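Local coordinates for ribosome maturation protein SDO1 homolog (Methanothermobacter thermautotrophicus, PDB 2WBM), which probably binds the ribosome and takes part in its maturation, like other SBDS-family proteins, at residues E37-L42 / K86-A91; V69-D72 / K78-E81; S204-I209 / D232-K237. One frame throughout, in Å; residues are numbered along the deposited sequence.

Contact 1. Residues E37-L42 / K86-A91; sequences ERFEVL and KVFETA
F39 of strand 37-43 reaches across to V87 and F88, the last turn of helix 81-88. Its CG stands beside the backbone N (chi1 -64°), which sends the ring toward the helix. From the root outward, CB meets the far rim of the F88 ring, 4.2 Å from F88 CZ. One atom further on, F39 CG is 3.7 Å from F88 CE2, and F39 CD1 lies 3.8 Å from the same carbon. CD2 and CE1 also face F88 CE2, while CE2 and CZ turn to V87: V87 CG2 is 3.7 Å from both F39 CE2 and F39 CZ and approaches obliquely. The two phenylalanines form a T-shaped pair, planes at 87° and centroids 5.1 Å apart, with the CE2 edge of F88 directed at one face of F39, off-centre toward the rim. V87 CG1 lies over a face of the F88 ring, so the valine packs against both aromatics. I100 and M84 also touch F39, while V96 and V99 of helix 93-103 touch F88. With an alanine here in place of F39, the F88 edge would probably lose its aromatic face and V87 CG2 its partner, and a gap would open between strand and helix. Across these residues the contact is wholly apolar: it depends on shape and on the weak polarity of a C-H edge against a pi face, with no charge or polar group to pair.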
# COMPACT_ATOMS: atom_id res chain seq x y z
N GLU A 37 -6.97 31.04 -13.44
CA GLU A 37 -7.35 31.18 -12.04
C GLU A 37 -7.24 29.85 -11.29
O GLU A 37 -7.87 28.87 -11.68
CB GLU A 37 -8.78 31.73 -11.91
CG GLU A 37 -8.96 33.14 -12.47
CD GLU A 37 -8.33 34.24 -11.59
OE1 GLU A 37 -7.69 33.90 -10.57
OE2 GLU A 37 -8.47 35.44 -11.93
N ARG A 38 -6.44 29.82 -10.22
CA ARG A 38 -6.31 28.63 -9.37
C ARG A 38 -7.36 28.51 -8.27
O ARG A 38 -7.76 29.49 -7.65
CB ARG A 38 -4.94 28.58 -8.71
CG ARG A 38 -3.82 28.39 -9.68
CD ARG A 38 -2.50 28.49 -8.99
NE ARG A 38 -1.42 28.41 -9.95
CZ ARG A 38 -0.13 28.48 -9.65
NH1 ARG A 38 0.25 28.64 -8.39
NH2 ARG A 38 0.77 28.41 -10.61
N PHE A 39 -7.79 27.28 -8.07
CA PHE A 39 -8.67 26.86 -6.99
C PHE A 39 -7.96 25.69 -6.34
O PHE A 39 -7.51 24.74 -7.03
CB PHE A 39 -10.03 26.41 -7.54
CG PHE A 39 -10.82 27.50 -8.20
CD1 PHE A 39 -11.77 28.23 -7.48
CD2 PHE A 39 -10.63 27.80 -9.56
CE1 PHE A 39 -12.53 29.22 -8.10
CE2 PHE A 39 -11.35 28.80 -10.19
CZ PHE A 39 -12.33 29.52 -9.46
N GLU A 40 -7.81 25.75 -5.02
CA GLU A 40 -6.98 24.81 -4.29
C GLU A 40 -7.69 24.35 -3.04
O GLU A 40 -8.41 25.14 -2.40
CB GLU A 40 -5.66 25.44 -3.88
CG GLU A 40 -4.79 25.82 -5.11
CD GLU A 40 -3.47 26.46 -4.78
OE1 GLU A 40 -3.15 26.69 -3.58
OE2 GLU A 40 -2.73 26.75 -5.75
N VAL A 41 -7.46 23.10 -2.68
CA VAL A 41 -7.94 22.56 -1.40
C VAL A 41 -6.81 21.85 -0.67
O VAL A 41 -5.86 21.39 -1.30
CB VAL A 41 -9.16 21.60 -1.59
CG1 VAL A 41 -10.41 22.40 -1.96
CG2 VAL A 41 -8.86 20.49 -2.66
N LEU A 42 -6.91 21.79 0.66
CA LEU A 42 -5.92 21.14 1.49
C LEU A 42 -6.45 19.76 1.82
O LEU A 42 -7.56 19.63 2.35
CB LEU A 42 -5.69 21.92 2.78
CG LEU A 42 -4.92 23.23 2.56
CD1 LEU A 42 -5.00 24.14 3.80
CD2 LEU A 42 -3.47 22.86 2.25
N LYS A 86 -19.05 30.45 -11.25
CA LYS A 86 -18.67 30.65 -12.65
C LYS A 86 -17.96 29.41 -13.21
O LYS A 86 -18.26 28.96 -14.31
CB LYS A 86 -17.80 31.91 -12.81
CG LYS A 86 -17.38 32.25 -14.24
CD LYS A 86 -18.52 32.80 -15.08
CE LYS A 86 -17.99 33.32 -16.42
NZ LYS A 86 -19.09 33.72 -17.32
N VAL A 87 -17.04 28.84 -12.43
CA VAL A 87 -16.18 27.75 -12.89
C VAL A 87 -16.80 26.36 -12.71
O VAL A 87 -16.73 25.53 -13.62
CB VAL A 87 -14.79 27.83 -12.22
CG1 VAL A 87 -13.95 26.56 -12.46
CG2 VAL A 87 -14.05 29.07 -12.73
N PHE A 88 -17.42 26.13 -11.55
CA PHE A 88 -17.94 24.82 -11.16
C PHE A 88 -19.47 24.71 -11.18
O PHE A 88 -20.01 23.60 -11.07
CB PHE A 88 -17.42 24.45 -9.75
CG PHE A 88 -15.92 24.41 -9.66
CD1 PHE A 88 -15.23 23.26 -10.00
CD2 PHE A 88 -15.21 25.52 -9.19
CE1 PHE A 88 -13.82 23.21 -9.90
CE2 PHE A 88 -13.80 25.49 -9.09
CZ PHE A 88 -13.11 24.34 -9.44
N GLU A 89 -20.15 25.84 -11.34
CA GLU A 89 -21.64 25.90 -11.26
C GLU A 89 -22.18 25.56 -9.86
O GLU A 89 -23.35 25.23 -9.70
CB GLU A 89 -22.31 25.05 -12.35
CG GLU A 89 -22.25 25.68 -13.74
CD GLU A 89 -22.79 24.76 -14.82
OE1 GLU A 89 -24.02 24.75 -15.03
OE2 GLU A 89 -21.97 24.07 -15.47
N THR A 90 -21.31 25.67 -8.87
CA THR A 90 -21.65 25.47 -7.46
C THR A 90 -20.62 26.20 -6.59
O THR A 90 -19.46 26.34 -6.98
CB THR A 90 -21.71 23.95 -7.09
OG1 THR A 90 -21.93 23.80 -5.69
CG2 THR A 90 -20.42 23.22 -7.48
N ALA A 91 -21.06 26.68 -5.43
CA ALA A 91 -20.13 27.28 -4.47
C ALA A 91 -19.94 26.39 -3.24
O ALA A 91 -19.27 26.78 -2.27
CB ALA A 91 -20.59 28.69 -4.06

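Contact 2. Residues V69-D72 / K78-E81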
# COMPACT_ATOMS: atom_id res chain seq x y z
N VAL A 69 -12.43 26.32 -0.02
CA VAL A 69 -11.78 26.35 -1.32
C VAL A 69 -10.94 27.63 -1.37
O VAL A 69 -11.44 28.75 -1.14
CB VAL A 69 -12.79 26.30 -2.49
CG1 VAL A 69 -12.04 26.36 -3.83
CG2 VAL A 69 -13.65 25.00 -2.41
N PHE A 70 -9.65 27.45 -1.64
CA PHE A 70 -8.72 28.57 -1.66
C PHE A 70 -8.41 29.02 -3.08
O PHE A 70 -8.47 28.24 -4.03
CB PHE A 70 -7.39 28.15 -0.99
CG PHE A 70 -7.53 27.82 0.48
CD1 PHE A 70 -7.33 28.81 1.43
CD2 PHE A 70 -7.88 26.52 0.89
CE1 PHE A 70 -7.45 28.52 2.82
CE2 PHE A 70 -8.04 26.22 2.27
CZ PHE A 70 -7.81 27.22 3.22
N ARG A 71 -8.03 30.28 -3.21
CA ARG A 71 -7.35 30.75 -4.41
C ARG A 71 -5.89 30.32 -4.30
O ARG A 71 -5.28 29.90 -5.28
CB ARG A 71 -7.44 32.26 -4.52
CG ARG A 71 -8.89 32.73 -4.67
CD ARG A 71 -8.95 34.23 -4.72
NE ARG A 71 -8.76 34.73 -6.08
CZ ARG A 71 -8.43 35.98 -6.39
NH1 ARG A 71 -8.17 36.87 -5.43
NH2 ARG A 71 -8.31 36.34 -7.66
N ASP A 72 -5.33 30.47 -3.09
CA ASP A 72 -3.97 30.00 -2.82
C ASP A 72 -3.94 29.44 -1.41
O ASP A 72 -4.03 30.18 -0.44
CB ASP A 72 -2.93 31.10 -3.00
CG ASP A 72 -1.50 30.58 -2.85
OD1 ASP A 72 -1.20 29.96 -1.81
OD2 ASP A 72 -0.68 30.78 -3.77
N LYS A 78 -8.89 32.99 -0.03
CA LYS A 78 -9.97 32.08 -0.35
C LYS A 78 -10.85 32.52 -1.50
O LYS A 78 -10.98 33.71 -1.78
CB LYS A 78 -10.86 31.83 0.88
CG LYS A 78 -10.18 31.06 1.98
CD LYS A 78 -10.81 31.53 3.29
CE LYS A 78 -10.44 30.61 4.38
NZ LYS A 78 -10.46 31.34 5.65
N ALA A 79 -11.42 31.54 -2.18
CA ALA A 79 -12.20 31.80 -3.39
C ALA A 79 -13.56 32.41 -3.09
O ALA A 79 -14.21 32.07 -2.09
CB ALA A 79 -12.36 30.52 -4.21
N SER A 80 -14.00 33.29 -3.97
CA SER A 80 -15.34 33.87 -3.87
C SER A 80 -16.39 32.85 -4.29
O SER A 80 -16.17 31.99 -5.16
CB SER A 80 -15.48 35.14 -4.71
OG SER A 80 -15.59 34.84 -6.10
N GLU A 81 -17.56 32.96 -3.70
CA GLU A 81 -18.65 32.11 -4.13
C GLU A 81 -18.98 32.36 -5.61
O GLU A 81 -19.25 31.41 -6.35
CB GLU A 81 -19.80 32.24 -3.13
CG GLU A 81 -19.29 31.65 -1.78
CD GLU A 81 -20.30 31.56 -0.66
OE1 GLU A 81 -21.41 32.14 -0.76
OE2 GLU A 81 -19.95 30.90 0.35
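The F70 ring and the aliphatic chain of K78 lie side by side and point the same way. K78 CG meets the ring obliquely at its CD1-CE1 side, 3.7 Å from F70 CD1, and farther out K78 CE is 4.0 Å from F70 CE1. L42 of strand 37-43 is another neighbour of this ring. In both residues CG sits beside the backbone N, with chi1 of -64° in F70 and -68° in K78; the matching torsions carry the two side chains out alongside one another, although they set out in diverging directions. K78 then runs on extended, and its ammonium group forms a salt bridge with E68. The guanidinium group of R71 leads off elsewhere, to long, weak ion pairs with D77 and E37, while the aliphatic part of the chain stays at the contact: R71 CG packs 3.7 Å from A79 CA, and R71 CD is 3.6 Å from K78 O. The backbones make a short beta-hairpin, in which F70 and K78 form an antiparallel non-hydrogen-bonded pair. Next to that pair, A79 N donates to V69 O over 3.0 Å; beyond it on the turn side, R71 and D77 are joined through their backbones. The chain bends at R71. In the turn, D72 OD1 takes a hydrogen bond from K75 N. V69 and A79 also meet through apolar atoms, V69 CG1 and A79 CB standing 4.2 Å apart, and both residues also touch F39 and M84. At the other end of the segment S80 is the N-cap of helix 81-88, its OG bonded to A83 N.

Contact 3. Residues S204-I209 / D232-K237; sequences SNFGKI and DSFYQK
F206, in the segment 204-209, lays its ring against F234, S233 and K237 on one side of helix 231-241. Its CG lies beside the backbone N (chi1 -74°), which turns the ring toward the neighbouring helix. F234 takes a different rotamer, with CG anti to the backbone N (chi1 -173°), and its ring swings back beneath the root of F206: F234 CD1 lies over one face of the F206 ring, displaced toward the rim, and comes within 3.4 Å of F206 CG. The rings are inclined to each other, with centroids 5.1 Å apart, an oblique pair. F234 CA sits over the same ring of F206, 4.0 Å from its centroid, in a CH-pi contact that brings the helix backbone itself onto the aromatic face. At the F206 edge, chi1 of -72° sets K237 CG beside the backbone N, 3.6 Å from F206 CZ, and the bend at chi2 then turns the rest of the chain away, so the lysine contributes methylene groups, its charge lying outside the contact. S233 OG also lies near this edge, but the serine has two conformers, so its closest approach is uncertain. Further in, I226 of strand 220-227 touches both phenylalanines, I203 touches F234, and L230 touches F206. A glycerol, probably from crystallisation, is bound about 4 Å from the F234 side chain. Two helices packed side by side on one antiparallel sheet, joined by aromatic residues that also reach the strands, fit the beta-alpha-beta-beta-alpha-beta order of the ferredoxin-like fold, as in the C-terminal domain of SBDS proteins.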
# COMPACT_ATOMS: atom_id res chain seq x y z
N SER A 204 -2.20 -16.21 11.25
CA SER A 204 -3.09 -15.19 10.75
C SER A 204 -2.36 -13.91 10.32
O SER A 204 -2.88 -13.15 9.51
CB SER A 204 -4.21 -14.96 11.74
OG SER A 204 -4.92 -16.19 11.87
N ASN A 205 -1.15 -13.71 10.80
CA ASN A 205 -0.30 -12.65 10.30
C ASN A 205 0.27 -12.97 8.92
O ASN A 205 0.61 -12.05 8.17
CB ASN A 205 0.83 -12.37 11.29
CG ASN A 205 0.33 -11.76 12.58
OD1 ASN A 205 -0.46 -10.82 12.57
ND2 ASN A 205 0.80 -12.29 13.71
N PHE A 206 0.35 -14.26 8.58
CA PHE A 206 1.01 -14.68 7.34
C PHE A 206 0.09 -15.09 6.20
O PHE A 206 0.37 -14.81 5.04
CB PHE A 206 1.97 -15.82 7.61
CG PHE A 206 3.22 -15.39 8.30
CD1 PHE A 206 4.35 -15.04 7.56
CD2 PHE A 206 3.26 -15.32 9.68
CE1 PHE A 206 5.51 -14.62 8.20
CE2 PHE A 206 4.42 -14.91 10.33
CZ PHE A 206 5.54 -14.56 9.59
N GLY A 207 -0.98 -15.80 6.52
CA GLY A 207 -1.84 -16.28 5.48
C GLY A 207 -3.12 -16.89 5.99
O GLY A 207 -3.58 -16.58 7.10
N LYS A 208 -3.71 -17.73 5.15
CA LYS A 208 -5.02 -18.31 5.42
C LYS A 208 -4.91 -19.82 5.48
O LYS A 208 -4.28 -20.44 4.63
CB LYS A 208 -6.01 -17.94 4.31
CG LYS A 208 -6.17 -16.43 4.06
CD LYS A 208 -6.73 -15.71 5.28
CE LYS A 208 -6.81 -14.21 5.03
NZ LYS A 208 -7.34 -13.52 6.24
N ILE A 209 -5.55 -20.41 6.49
CA ILE A 209 -5.59 -21.88 6.62
C ILE A 209 -6.61 -22.44 5.64
O ILE A 209 -7.79 -22.09 5.70
CB ILE A 209 -5.96 -22.28 8.07
CG1 ILE A 209 -4.87 -21.78 9.03
CG2 ILE A 209 -6.17 -23.82 8.18
CD1 ILE A 209 -5.26 -21.88 10.50
N ASP A 232 10.38 -17.93 4.22
CA ASP A 232 11.42 -17.99 5.24
C ASP A 232 11.01 -17.33 6.56
O ASP A 232 11.30 -17.85 7.63
CB ASP A 232 12.76 -17.44 4.72
CG ASP A 232 13.31 -18.25 3.56
OD1 ASP A 232 13.18 -19.50 3.59
OD2 ASP A 232 13.87 -17.65 2.62
N SER A 233 10.35 -16.17 6.47
CA SER A 233 9.85 -15.47 7.65
C SER A 233 8.82 -16.33 8.40
O SER A 233 8.79 -16.36 9.63
CB SER A 233 9.23 -14.13 7.24
OG SER A 233 8.55 -13.52 8.32
N PHE A 234 7.98 -17.01 7.63
CA PHE A 234 6.94 -17.89 8.18
C PHE A 234 7.57 -19.02 8.97
O PHE A 234 7.17 -19.28 10.12
CB PHE A 234 6.08 -18.45 7.04
CG PHE A 234 4.86 -19.23 7.50
CD1 PHE A 234 4.01 -18.72 8.48
CD2 PHE A 234 4.56 -20.45 6.91
CE1 PHE A 234 2.87 -19.43 8.88
CE2 PHE A 234 3.40 -21.17 7.31
CZ PHE A 234 2.56 -20.65 8.28
N TYR A 235 8.55 -19.68 8.37
CA TYR A 235 9.26 -20.75 9.05
C TYR A 235 9.92 -20.22 10.33
O TYR A 235 9.83 -20.85 11.39
CB TYR A 235 10.30 -21.42 8.14
CG TYR A 235 11.05 -22.49 8.90
CD1 TYR A 235 10.46 -23.74 9.11
CD2 TYR A 235 12.30 -22.25 9.47
CE1 TYR A 235 11.11 -24.73 9.84
CE2 TYR A 235 12.96 -23.23 10.20
CZ TYR A 235 12.35 -24.46 10.38
OH TYR A 235 12.99 -25.45 11.10
N GLN A 236 10.59 -19.07 10.22
CA GLN A 236 11.29 -18.50 11.37
C GLN A 236 10.34 -18.21 12.54
O GLN A 236 10.67 -18.53 13.68
CB GLN A 236 12.06 -17.23 10.97
CG GLN A 236 13.11 -16.79 11.97
CD GLN A 236 14.01 -15.71 11.41
OE1 GLN A 236 13.61 -14.92 10.56
NE2 GLN A 236 15.25 -15.67 11.90
N LYS A 237 9.18 -17.62 12.25
CA LYS A 237 8.23 -17.27 13.32
C LYS A 237 7.65 -18.51 13.98
O LYS A 237 7.51 -18.55 15.21
CB LYS A 237 7.09 -16.37 12.81
CG LYS A 237 7.53 -14.93 12.51
CD LYS A 237 7.91 -14.14 13.75
CE LYS A 237 8.62 -12.84 13.36
NZ LYS A 237 9.09 -12.06 14.55

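Contacts 1 and 2 belong to the SBDS N-terminal domain, with centres about 7 Å apart. Along the chain contact 2 is nested within the loop closed by contact 1, and a probable hydrogen bond from F70 N to E40 O, 2.7 Å, ties the hairpin to strand 37-43. Helix 81-88 begins in contact 2 and ends in contact 1, so strand, hairpin and helix pack together in one domain. Contact 3 follows later, in the C-terminal domain, its centre about 49 Å from that of contact 1 and about 51 Å from that of contact 2, across the chain's centre. The nearest atoms of contacts 1 and 3 are about 33 Å apart, consistent with domains able to move relative to one another.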